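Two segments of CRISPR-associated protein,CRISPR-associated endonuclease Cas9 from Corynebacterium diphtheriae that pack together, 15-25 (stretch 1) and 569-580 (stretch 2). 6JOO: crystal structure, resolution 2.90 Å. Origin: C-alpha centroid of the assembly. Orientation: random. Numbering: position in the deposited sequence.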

# COMPACT_ATOMS: atom_id res chain seq x y z
N PHE A 15 -14.44 -9.83 5.65
CA PHE A 15 -13.79 -8.87 6.54
C PHE A 15 -13.70 -9.38 7.98
O PHE A 15 -13.42 -8.58 8.88
CB PHE A 15 -14.52 -7.52 6.51
CG PHE A 15 -15.97 -7.60 6.92
CD1 PHE A 15 -16.34 -7.48 8.25
CD2 PHE A 15 -16.96 -7.77 5.97
CE1 PHE A 15 -17.66 -7.55 8.63
CE2 PHE A 15 -18.29 -7.84 6.34
CZ PHE A 15 -18.64 -7.73 7.68
N SER A 16 -13.93 -10.67 8.21
CA SER A 16 -13.91 -11.23 9.56
C SER A 16 -13.23 -12.59 9.53
O SER A 16 -13.02 -13.18 8.46
CB SER A 16 -15.32 -11.35 10.14
OG SER A 16 -16.11 -12.25 9.36
N VAL A 17 -12.88 -13.09 10.71
CA VAL A 17 -12.29 -14.41 10.89
C VAL A 17 -12.93 -15.04 12.11
O VAL A 17 -12.69 -14.60 13.24
CB VAL A 17 -10.76 -14.36 11.05
CG1 VAL A 17 -10.23 -15.73 11.45
CG2 VAL A 17 -10.09 -13.90 9.78
N GLY A 18 -13.75 -16.07 11.90
CA GLY A 18 -14.35 -16.78 13.01
C GLY A 18 -13.40 -17.81 13.60
O GLY A 18 -13.02 -18.77 12.92
N LEU A 19 -13.00 -17.62 14.85
CA LEU A 19 -12.08 -18.52 15.53
C LEU A 19 -12.79 -19.20 16.69
O LEU A 19 -13.38 -18.52 17.54
CB LEU A 19 -10.84 -17.77 16.03
CG LEU A 19 -9.97 -17.15 14.95
CD1 LEU A 19 -8.88 -16.31 15.57
CD2 LEU A 19 -9.37 -18.23 14.06
N ALA A 20 -12.72 -20.53 16.73
CA ALA A 20 -13.41 -21.31 17.75
C ALA A 20 -12.57 -22.51 18.14
O ALA A 20 -11.96 -23.17 17.29
CB ALA A 20 -14.79 -21.77 17.26
N ALA A 21 -12.54 -22.80 19.44
CA ALA A 21 -11.87 -23.97 19.99
C ALA A 21 -12.71 -24.50 21.14
O ALA A 21 -12.91 -23.79 22.13
CB ALA A 21 -10.45 -23.65 20.45
N ILE A 22 -13.21 -25.72 21.01
CA ILE A 22 -14.12 -26.32 21.98
C ILE A 22 -13.49 -27.60 22.51
O ILE A 22 -13.08 -28.46 21.73
CB ILE A 22 -15.50 -26.61 21.37
CG1 ILE A 22 -16.15 -25.33 20.84
CG2 ILE A 22 -16.40 -27.29 22.38
CD1 ILE A 22 -15.89 -25.06 19.37
N GLU A 23 -13.41 -27.72 23.84
CA GLU A 23 -12.88 -28.93 24.45
C GLU A 23 -13.76 -30.12 24.11
O GLU A 23 -14.98 -30.06 24.23
CB GLU A 23 -12.78 -28.75 25.97
CG GLU A 23 -12.15 -29.94 26.69
CD GLU A 23 -12.02 -29.71 28.18
OE1 GLU A 23 -12.43 -28.63 28.66
OE2 GLU A 23 -11.51 -30.62 28.87
N VAL A 24 -13.13 -31.21 23.69
CA VAL A 24 -13.83 -32.38 23.16
C VAL A 24 -13.57 -33.56 24.08
O VAL A 24 -12.48 -33.70 24.64
CB VAL A 24 -13.38 -32.69 21.72
CG1 VAL A 24 -14.13 -33.89 21.17
CG2 VAL A 24 -13.60 -31.48 20.83
N ASP A 25 -14.59 -34.40 24.25
CA ASP A 25 -14.46 -35.63 25.02
C ASP A 25 -13.56 -36.62 24.28
O ASP A 25 -13.19 -36.41 23.12
CB ASP A 25 -15.84 -36.24 25.28
CG ASP A 25 -15.85 -37.21 26.44
OD1 ASP A 25 -14.85 -37.95 26.61
OD2 ASP A 25 -16.85 -37.24 27.18
N HIS A 569 -21.92 -14.22 15.40
CA HIS A 569 -22.23 -15.42 14.64
C HIS A 569 -21.02 -15.96 13.89
O HIS A 569 -21.03 -17.13 13.50
CB HIS A 569 -23.38 -15.16 13.67
CG HIS A 569 -22.95 -14.73 12.30
ND1 HIS A 569 -22.53 -15.61 11.33
CD2 HIS A 569 -22.91 -13.50 11.73
CE1 HIS A 569 -22.23 -14.95 10.23
NE2 HIS A 569 -22.45 -13.66 10.44
N HIS A 570 -19.99 -15.14 13.68
CA HIS A 570 -18.78 -15.63 13.02
C HIS A 570 -18.09 -16.69 13.86
O HIS A 570 -17.65 -17.72 13.33
CB HIS A 570 -17.83 -14.47 12.74
CG HIS A 570 -18.41 -13.40 11.86
ND1 HIS A 570 -19.26 -13.69 10.81
CD2 HIS A 570 -18.27 -12.06 11.87
CE1 HIS A 570 -19.61 -12.56 10.21
NE2 HIS A 570 -19.02 -11.56 10.84
N ALA A 571 -17.99 -16.46 15.17
CA ALA A 571 -17.40 -17.46 16.05
C ALA A 571 -18.32 -18.66 16.22
O ALA A 571 -17.86 -19.80 16.37
CB ALA A 571 -17.07 -16.84 17.41
N ILE A 572 -19.63 -18.43 16.20
CA ILE A 572 -20.58 -19.53 16.33
C ILE A 572 -20.51 -20.43 15.11
O ILE A 572 -20.46 -21.67 15.22
CB ILE A 572 -22.01 -18.99 16.55
CG1 ILE A 572 -22.08 -18.16 17.84
CG2 ILE A 572 -23.01 -20.14 16.59
CD1 ILE A 572 -21.64 -18.89 19.09
N ASP A 573 -20.47 -19.84 13.91
CA ASP A 573 -20.32 -20.64 12.70
C ASP A 573 -19.00 -21.41 12.71
O ASP A 573 -18.93 -22.55 12.25
CB ASP A 573 -20.40 -19.74 11.45
CG ASP A 573 -21.80 -19.17 11.23
OD1 ASP A 573 -22.67 -19.32 12.12
OD2 ASP A 573 -22.03 -18.58 10.15
N ALA A 574 -17.94 -20.80 13.26
CA ALA A 574 -16.67 -21.50 13.38
C ALA A 574 -16.77 -22.67 14.35
O ALA A 574 -16.08 -23.68 14.19
CB ALA A 574 -15.57 -20.54 13.83
N ALA A 575 -17.64 -22.57 15.36
CA ALA A 575 -17.78 -23.66 16.33
C ALA A 575 -18.41 -24.88 15.68
O ALA A 575 -17.97 -26.02 15.90
CB ALA A 575 -18.60 -23.19 17.53
N VAL A 576 -19.46 -24.67 14.88
CA VAL A 576 -20.09 -25.78 14.17
C VAL A 576 -19.10 -26.42 13.20
O VAL A 576 -19.11 -27.64 13.00
CB VAL A 576 -21.36 -25.28 13.45
CG1 VAL A 576 -21.94 -26.36 12.55
CG2 VAL A 576 -22.39 -24.80 14.46
N ILE A 577 -18.22 -25.61 12.62
CA ILE A 577 -17.28 -26.11 11.62
C ILE A 577 -16.27 -27.07 12.25
O ILE A 577 -15.81 -28.01 11.59
CB ILE A 577 -16.60 -24.91 10.92
CG1 ILE A 577 -17.60 -24.22 9.98
CG2 ILE A 577 -15.35 -25.31 10.16
CD1 ILE A 577 -18.70 -25.13 9.46
N ALA A 578 -15.94 -26.88 13.53
CA ALA A 578 -15.01 -27.77 14.20
C ALA A 578 -15.54 -29.19 14.36
O ALA A 578 -14.79 -30.08 14.77
CB ALA A 578 -14.64 -27.22 15.58
N PHE A 579 -16.82 -29.43 14.05
CA PHE A 579 -17.44 -30.74 14.22
C PHE A 579 -18.15 -31.18 12.94
O PHE A 579 -19.32 -31.56 12.96
CB PHE A 579 -18.42 -30.73 15.39
CG PHE A 579 -17.80 -30.33 16.70
CD1 PHE A 579 -16.60 -30.89 17.11
CD2 PHE A 579 -18.42 -29.40 17.52
CE1 PHE A 579 -16.03 -30.52 18.31
CE2 PHE A 579 -17.85 -29.03 18.72
CZ PHE A 579 -16.65 -29.60 19.12
N THR A 580 -17.44 -31.13 11.82
CA THR A 580 -17.98 -31.58 10.53
C THR A 580 -17.17 -32.80 10.09
O THR A 580 -16.04 -32.66 9.60
CB THR A 580 -17.93 -30.47 9.48
OG1 THR A 580 -16.57 -30.17 9.16
CG2 THR A 580 -18.61 -29.21 10.01

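Residues 16-24 form a β-strand, with phi/psi pairs such as -144/139 at Ala 20, and the helix of the second stretch packs across it. The N-to-C directions of the two axes differ by 50°, and the axes come within 6.1 Å of each other. At so short a distance the backbones meet at small residues: Gly 18 CA lies 4.4 Å from Ala 571 CA, and Ala 20 CA lies 5.2 Å from Ala 575 CA. The helix is held by its own i to i+4 bonds, among them Ala 574 N to His 570 O at 3.1 Å and Ala 575 N to Ala 571 O at 3.0 Å. No clear hydrogen bond joins the two stretches, so the 482 Å² they bury rests mainly on close packing.

The tightest backbone approach is at Gly 18. Its CA sits 3.4 Å from His 570 O, with an angle of 144° at the hydrogen, a geometry consistent with a CA-H...O contact. An ideally placed CB on this residue would lie 2.2 Å from His 570 O, a clash, and 3.3 Å from Ala 574 CB; the absence of a side chain is thus what lets the helix come this close. Ala 574 CB also reaches to 3.2 Å from Gly 18 O.

Side-chain direction follows the alternation of the strand. The CA-to-CB bonds of Ser 16, Ala 20, Ile 22 and Val 24 point toward the helical stretch, whereas those of Val 17, Leu 19, Ala 21 and Glu 23 point away. Ala 20 fits against two successive helical alanines: its CB is 3.7 Å from Ala 574 CB and 4.1 Å from Ala 575 CB, and it approaches the helix backbone still more closely, 3.5 Å from Ala 575 N.

Larger side chains fill the space farther along. Ile 22, with chi1 in the m well, places CD1 3.8 Å from Ala 575 CB, while its CB lies 3.9 Å from Phe 579 CZ. Val 24 CG2 meets the edge of the same ring, near its plane, at 3.6 Å from Phe 579 CE1. One aromatic side chain therefore contacts two consecutive inward-pointing strand residues.

At the other end of the contact, Ser 16 OG lies over one face of the His 570 imidazole, 3.3 Å from His 570 CD2. With 69 Å² covered by the strand segment, His 570 has the largest covered area of any residue here.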